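Local coordinates for AvrA (Salmonella typhimurium, PDB 6BE0), which binds inositol hexakisphosphate and coenzyme A and probably transfers acetyl groups from acetyl-CoA to serine and threonine residues of target proteins, at residues K81-L86 with L193-Q198. Sequence-based numbering, arbitrary orientation.
Sequences KKYPEL and LAKKLQ. With IHP (inositol hexakisphosphate), chain B.
Tyr-83 and Lys-195 meet obliquely, ring CD2 to methylene CG at 4.2 Å, while phosphate oxygen O21 of inositol hexakisphosphate lies at the ring's edge, near its plane, on the hydroxyl side; the modelled hydroxyl-phosphate distance is too short to be trusted. A pair of flat groups, the Glu-85 carboxylate and the Gln-198 amide, has its planes 90° apart, OE1 of Glu-85 3.5 Å from NE2 of Gln-198. Between these two contacts Leu-86 has CG anti to its backbone N (chi1 175°), and chi2 (66°) then sets CD1 against the helix, 3.2 Å from Ala-194 O and 3.7 Å from Gln-198 CB. The type I turn from Tyr-83 to Leu-86 is closed by Leu-86 N to Tyr-83 O. Lysines from both segments converge on the ligand. The extended Lys-82 and the bent Lys-195 both reach O42 through weak hydrogen bonds, Lys-82 also O46; Lys-82 NZ and Lys-195 NZ stay 5.6 Å apart. Lys-196 NZ hydrogen-bonds O33 at 3.0 Å. Lys-195 also salt-bridges Glu-295, which would offset some positive charge. Helix 65-82's C-terminal end, the following turn and helix 186-199 thus contribute to the YopJ-family basic inositol hexakisphosphate pocket, where Lys-238, His-239, Lys-263 and Lys-291 also hydrogen-bond the ligand.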
ATOM      1  N   LYS A  81      17.354   1.116   1.086  1.00 45.29           N
ATOM      2  CA  LYS A  81      18.656   1.001   0.439  1.00 45.42           C
ATOM      3  C   LYS A  81      18.485   1.112  -1.072  1.00 44.83           C
ATOM      4  O   LYS A  81      19.253   1.797  -1.747  1.00 45.66           O
ATOM      5  CB  LYS A  81      19.336  -0.319   0.806  1.00 44.42           C
ATOM      6  CG  LYS A  81      20.798  -0.389   0.392  1.00 48.14           C
ATOM      7  CD  LYS A  81      21.499  -1.595   0.994  1.00 53.16           C
ATOM      8  CE  LYS A  81      22.960  -1.656   0.571  1.00 54.46           C
ATOM      9  NZ  LYS A  81      23.680  -2.803   1.194  1.00 63.20           N
ATOM     10  N   LYS A  82      17.464   0.442  -1.597  1.00 36.35           N
ATOM     11  CA  LYS A  82      17.159   0.502  -3.022  1.00 37.16           C
ATOM     12  C   LYS A  82      16.755   1.913  -3.450  1.00 37.34           C
ATOM     13  O   LYS A  82      17.147   2.375  -4.522  1.00 38.39           O
ATOM     14  CB  LYS A  82      16.049  -0.490  -3.374  1.00 36.97           C
ATOM     15  CG  LYS A  82      15.712  -0.526  -4.858  1.00 38.04           C
ATOM     16  CD  LYS A  82      14.712  -1.620  -5.197  1.00 38.08           C
ATOM     17  CE  LYS A  82      14.482  -1.696  -6.699  1.00 40.84           C
ATOM     18  NZ  LYS A  82      13.675  -2.884  -7.096  1.00 46.39           N
ATOM     19  N   TYR A  83      15.973   2.592  -2.611  1.00 42.63           N
ATOM     20  CA  TYR A  83      15.515   3.953  -2.903  1.00 41.79           C
ATOM     21  C   TYR A  83      15.798   4.907  -1.744  1.00 41.33           C
ATOM     22  O   TYR A  83      14.981   5.038  -0.834  1.00 47.25           O
ATOM     23  CB  TYR A  83      14.024   3.949  -3.229  1.00 43.68           C
ATOM     24  CG  TYR A  83      13.731   3.300  -4.556  1.00 43.18           C
ATOM     25  CD1 TYR A  83      14.107   3.916  -5.741  1.00 45.91           C
ATOM     26  CD2 TYR A  83      13.094   2.068  -4.628  1.00 43.26           C
ATOM     27  CE1 TYR A  83      13.853   3.330  -6.960  1.00 48.13           C
ATOM     28  CE2 TYR A  83      12.834   1.473  -5.845  1.00 43.79           C
ATOM     29  CZ  TYR A  83      13.218   2.109  -7.008  1.00 49.87           C
ATOM     30  OH  TYR A  83      12.964   1.523  -8.224  1.00 50.81           O
ATOM     31  N   PRO A  84      16.963   5.577  -1.774  1.00 41.73           N
ATOM     32  CA  PRO A  84      17.379   6.502  -0.711  1.00 42.54           C
ATOM     33  C   PRO A  84      16.419   7.669  -0.457  1.00 40.30           C
ATOM     34  O   PRO A  84      16.424   8.214   0.647  1.00 42.99           O
ATOM     35  CB  PRO A  84      18.728   7.024  -1.219  1.00 42.74           C
ATOM     36  CG  PRO A  84      19.243   5.941  -2.090  1.00 41.19           C
ATOM     37  CD  PRO A  84      18.037   5.369  -2.763  1.00 40.89           C
ATOM     38  N   GLU A  85      15.621   8.047  -1.452  1.00 43.13           N
ATOM     39  CA  GLU A  85      14.700   9.175  -1.306  1.00 43.37           C
ATOM     40  C   GLU A  85      13.328   8.734  -0.793  1.00 42.63           C
ATOM     41  O   GLU A  85      12.453   9.565  -0.546  1.00 43.24           O
ATOM     42  CB  GLU A  85      14.542   9.908  -2.641  1.00 48.66           C
ATOM     43  CG  GLU A  85      15.814  10.599  -3.118  1.00 47.51           C
ATOM     44  CD  GLU A  85      15.614  11.377  -4.408  1.00 56.55           C
ATOM     45  OE1 GLU A  85      14.489  11.356  -4.952  1.00 59.79           O
ATOM     46  OE2 GLU A  85      16.586  12.009  -4.877  1.00 61.29           O
ATOM     47  N   LEU A  86      13.153   7.427  -0.630  1.00 34.98           N
ATOM     48  CA  LEU A  86      11.873   6.855  -0.225  1.00 34.22           C
ATOM     49  C   LEU A  86      11.442   7.316   1.166  1.00 33.64           C
ATOM     50  O   LEU A  86      10.279   7.664   1.374  1.00 33.54           O
ATOM     51  CB  LEU A  86      11.953   5.326  -0.262  1.00 33.67           C
ATOM     52  CG  LEU A  86      10.737   4.546   0.243  1.00 32.92           C
ATOM     53  CD1 LEU A  86       9.536   4.761  -0.662  1.00 33.33           C
ATOM     54  CD2 LEU A  86      11.072   3.066   0.359  1.00 33.91           C
ATOM     55  N   LEU A 193       3.027  -0.263  -2.571  1.00 30.03           N
ATOM     56  CA  LEU A 193       2.494   1.082  -2.755  1.00 32.52           C
ATOM     57  C   LEU A 193       3.449   2.138  -2.206  1.00 33.63           C
ATOM     58  O   LEU A 193       3.594   3.213  -2.785  1.00 30.10           O
ATOM     59  CB  LEU A 193       1.128   1.211  -2.080  1.00 29.08           C
ATOM     60  CG  LEU A 193      -0.021   0.436  -2.730  1.00 29.34           C
ATOM     61  CD1 LEU A 193      -1.269   0.512  -1.863  1.00 33.16           C
ATOM     62  CD2 LEU A 193      -0.307   0.949  -4.131  1.00 34.60           C
ATOM     63  N   ALA A 194       4.100   1.825  -1.089  1.00 27.56           N
ATOM     64  CA  ALA A 194       5.050   2.746  -0.473  1.00 27.96           C
ATOM     65  C   ALA A 194       6.137   3.143  -1.467  1.00 28.84           C
ATOM     66  O   ALA A 194       6.485   4.317  -1.584  1.00 29.40           O
ATOM     67  CB  ALA A 194       5.667   2.121   0.766  1.00 28.00           C
ATOM     68  N   LYS A 195       6.662   2.156  -2.185  1.00 29.25           N
ATOM     69  CA  LYS A 195       7.706   2.404  -3.168  1.00 30.57           C
ATOM     70  C   LYS A 195       7.152   3.150  -4.380  1.00 31.11           C
ATOM     71  O   LYS A 195       7.843   3.972  -4.977  1.00 32.33           O
ATOM     72  CB  LYS A 195       8.361   1.086  -3.596  1.00 31.26           C
ATOM     73  CG  LYS A 195       9.573   0.708  -2.748  1.00 31.91           C
ATOM     74  CD  LYS A 195       9.546  -0.746  -2.290  1.00 31.69           C
ATOM     75  CE  LYS A 195       9.802  -1.717  -3.430  1.00 38.57           C
ATOM     76  NZ  LYS A 195       9.896  -3.124  -2.940  1.00 34.68           N
ATOM     77  N   LYS A 196       5.901   2.873  -4.733  1.00 30.50           N
ATOM     78  CA  LYS A 196       5.254   3.565  -5.844  1.00 31.29           C
ATOM     79  C   LYS A 196       4.927   5.016  -5.488  1.00 31.27           C
ATOM     80  O   LYS A 196       4.949   5.892  -6.353  1.00 32.46           O
ATOM     81  CB  LYS A 196       3.979   2.831  -6.266  1.00 30.96           C
ATOM     82  CG  LYS A 196       4.224   1.501  -6.969  1.00 31.55           C
ATOM     83  CD  LYS A 196       4.877   1.702  -8.330  1.00 33.52           C
ATOM     84  CE  LYS A 196       5.083   0.382  -9.058  1.00 34.83           C
ATOM     85  NZ  LYS A 196       6.100  -0.480  -8.389  1.00 34.22           N
ATOM     86  N   LEU A 197       4.622   5.267  -4.216  1.00 33.11           N
ATOM     87  CA  LEU A 197       4.359   6.625  -3.749  1.00 36.54           C
ATOM     88  C   LEU A 197       5.576   7.518  -3.986  1.00 34.86           C
ATOM     89  O   LEU A 197       5.443   8.721  -4.211  1.00 35.20           O
ATOM     90  CB  LEU A 197       3.986   6.627  -2.264  1.00 38.65           C
ATOM     91  CG  LEU A 197       2.585   6.131  -1.898  1.00 34.59           C
ATOM     92  CD1 LEU A 197       2.472   5.922  -0.394  1.00 32.11           C
ATOM     93  CD2 LEU A 197       1.518   7.098  -2.383  1.00 32.49           C
ATOM     94  N   GLN A 198       6.761   6.917  -3.932  1.00 48.78           N
ATOM     95  CA  GLN A 198       8.001   7.635  -4.202  1.00 50.24           C
ATOM     96  C   GLN A 198       8.188   7.861  -5.699  1.00 51.74           C
ATOM     97  O   GLN A 198       8.480   8.972  -6.136  1.00 53.06           O
ATOM     98  CB  GLN A 198       9.195   6.863  -3.628  1.00 53.87           C
ATOM     99  CG  GLN A 198      10.546   7.199  -4.257  1.00 56.36           C
ATOM    100  CD  GLN A 198      10.879   8.674  -4.188  1.00 56.73           C
ATOM    101  OE1 GLN A 198      10.316   9.413  -3.380  1.00 64.88           O
ATOM    102  NE2 GLN A 198      11.800   9.113  -5.041  1.00 58.99           N
TER
HETATM  103  C1  IHP B 301       9.985  -2.630 -10.402  1.00 78.54           C
HETATM  104  C2  IHP B 301       9.023  -3.109  -9.321  1.00 69.88           C
HETATM  105  C3  IHP B 301       8.098  -4.192  -9.850  1.00 67.42           C
HETATM  106  C4  IHP B 301       8.892  -5.326 -10.464  1.00 79.01           C
HETATM  107  C5  IHP B 301       9.664  -4.787 -11.653  1.00 73.21           C
HETATM  108  C6  IHP B 301      10.669  -3.739 -11.198  1.00 78.55           C
HETATM  109  O11 IHP B 301      10.953  -1.794  -9.794  1.00 69.77           O
HETATM  110  P1  IHP B 301      10.798  -0.215  -9.967  1.00 75.18           P
HETATM  111  O21 IHP B 301      11.160   0.470  -8.668  1.00 93.13           O
HETATM  112  O31 IHP B 301       9.372   0.149 -10.320  1.00 74.01           O
HETATM  113  O41 IHP B 301      11.725   0.255 -11.056  1.00 86.31           O
HETATM  114  O12 IHP B 301       9.762  -3.585  -8.173  1.00 69.12           O
HETATM  115  P2  IHP B 301       9.621  -2.845  -6.780  1.00 49.55           P
HETATM  116  O22 IHP B 301       9.869  -1.364  -6.934  1.00 36.70           O
HETATM  117  O32 IHP B 301       8.235  -3.037  -6.212  1.00 53.55           O
HETATM  118  O42 IHP B 301      10.635  -3.409  -5.810  1.00 27.05           O
HETATM  119  O13 IHP B 301       7.259  -4.670  -8.797  1.00 55.70           O
HETATM  120  P3  IHP B 301       5.701  -4.338  -8.832  1.00 49.28           P
HETATM  121  O23 IHP B 301       5.213  -4.044  -7.435  1.00 38.31           O
HETATM  122  O33 IHP B 301       5.419  -3.141  -9.710  1.00 28.69           O
HETATM  123  O43 IHP B 301       4.947  -5.527  -9.366  1.00 37.48           O
HETATM  124  O14 IHP B 301       8.029  -6.426 -10.810  1.00100.62           O
HETATM  125  P4  IHP B 301       6.968  -6.405 -12.024  1.00 55.44           P
HETATM  126  O24 IHP B 301       5.656  -6.987 -11.549  1.00 41.12           O
HETATM  127  O34 IHP B 301       6.719  -5.004 -12.537  1.00 48.71           O
HETATM  128  O44 IHP B 301       7.469  -7.267 -13.150  1.00 48.35           O
HETATM  129  O15 IHP B 301      10.334  -5.828 -12.367  1.00 75.85           O
HETATM  130  P5  IHP B 301      10.536  -5.672 -13.930  1.00 52.27           P
HETATM  131  O25 IHP B 301      10.322  -4.231 -14.341  1.00 33.57           O
HETATM  132  O35 IHP B 301      11.938  -6.094 -14.290  1.00 41.35           O
HETATM  133  O45 IHP B 301       9.555  -6.539 -14.682  1.00 47.66           O
HETATM  134  O16 IHP B 301      11.708  -4.348 -10.433  1.00 80.80           O
HETATM  135  P6  IHP B 301      13.199  -4.045 -10.795  1.00 54.83           P
HETATM  136  O26 IHP B 301      14.103  -5.003 -10.066  1.00 38.91           O
HETATM  137  O36 IHP B 301      13.410  -4.195 -12.280  1.00 57.44           O
HETATM  138  O46 IHP B 301      13.561  -2.639 -10.384  1.00 45.69           O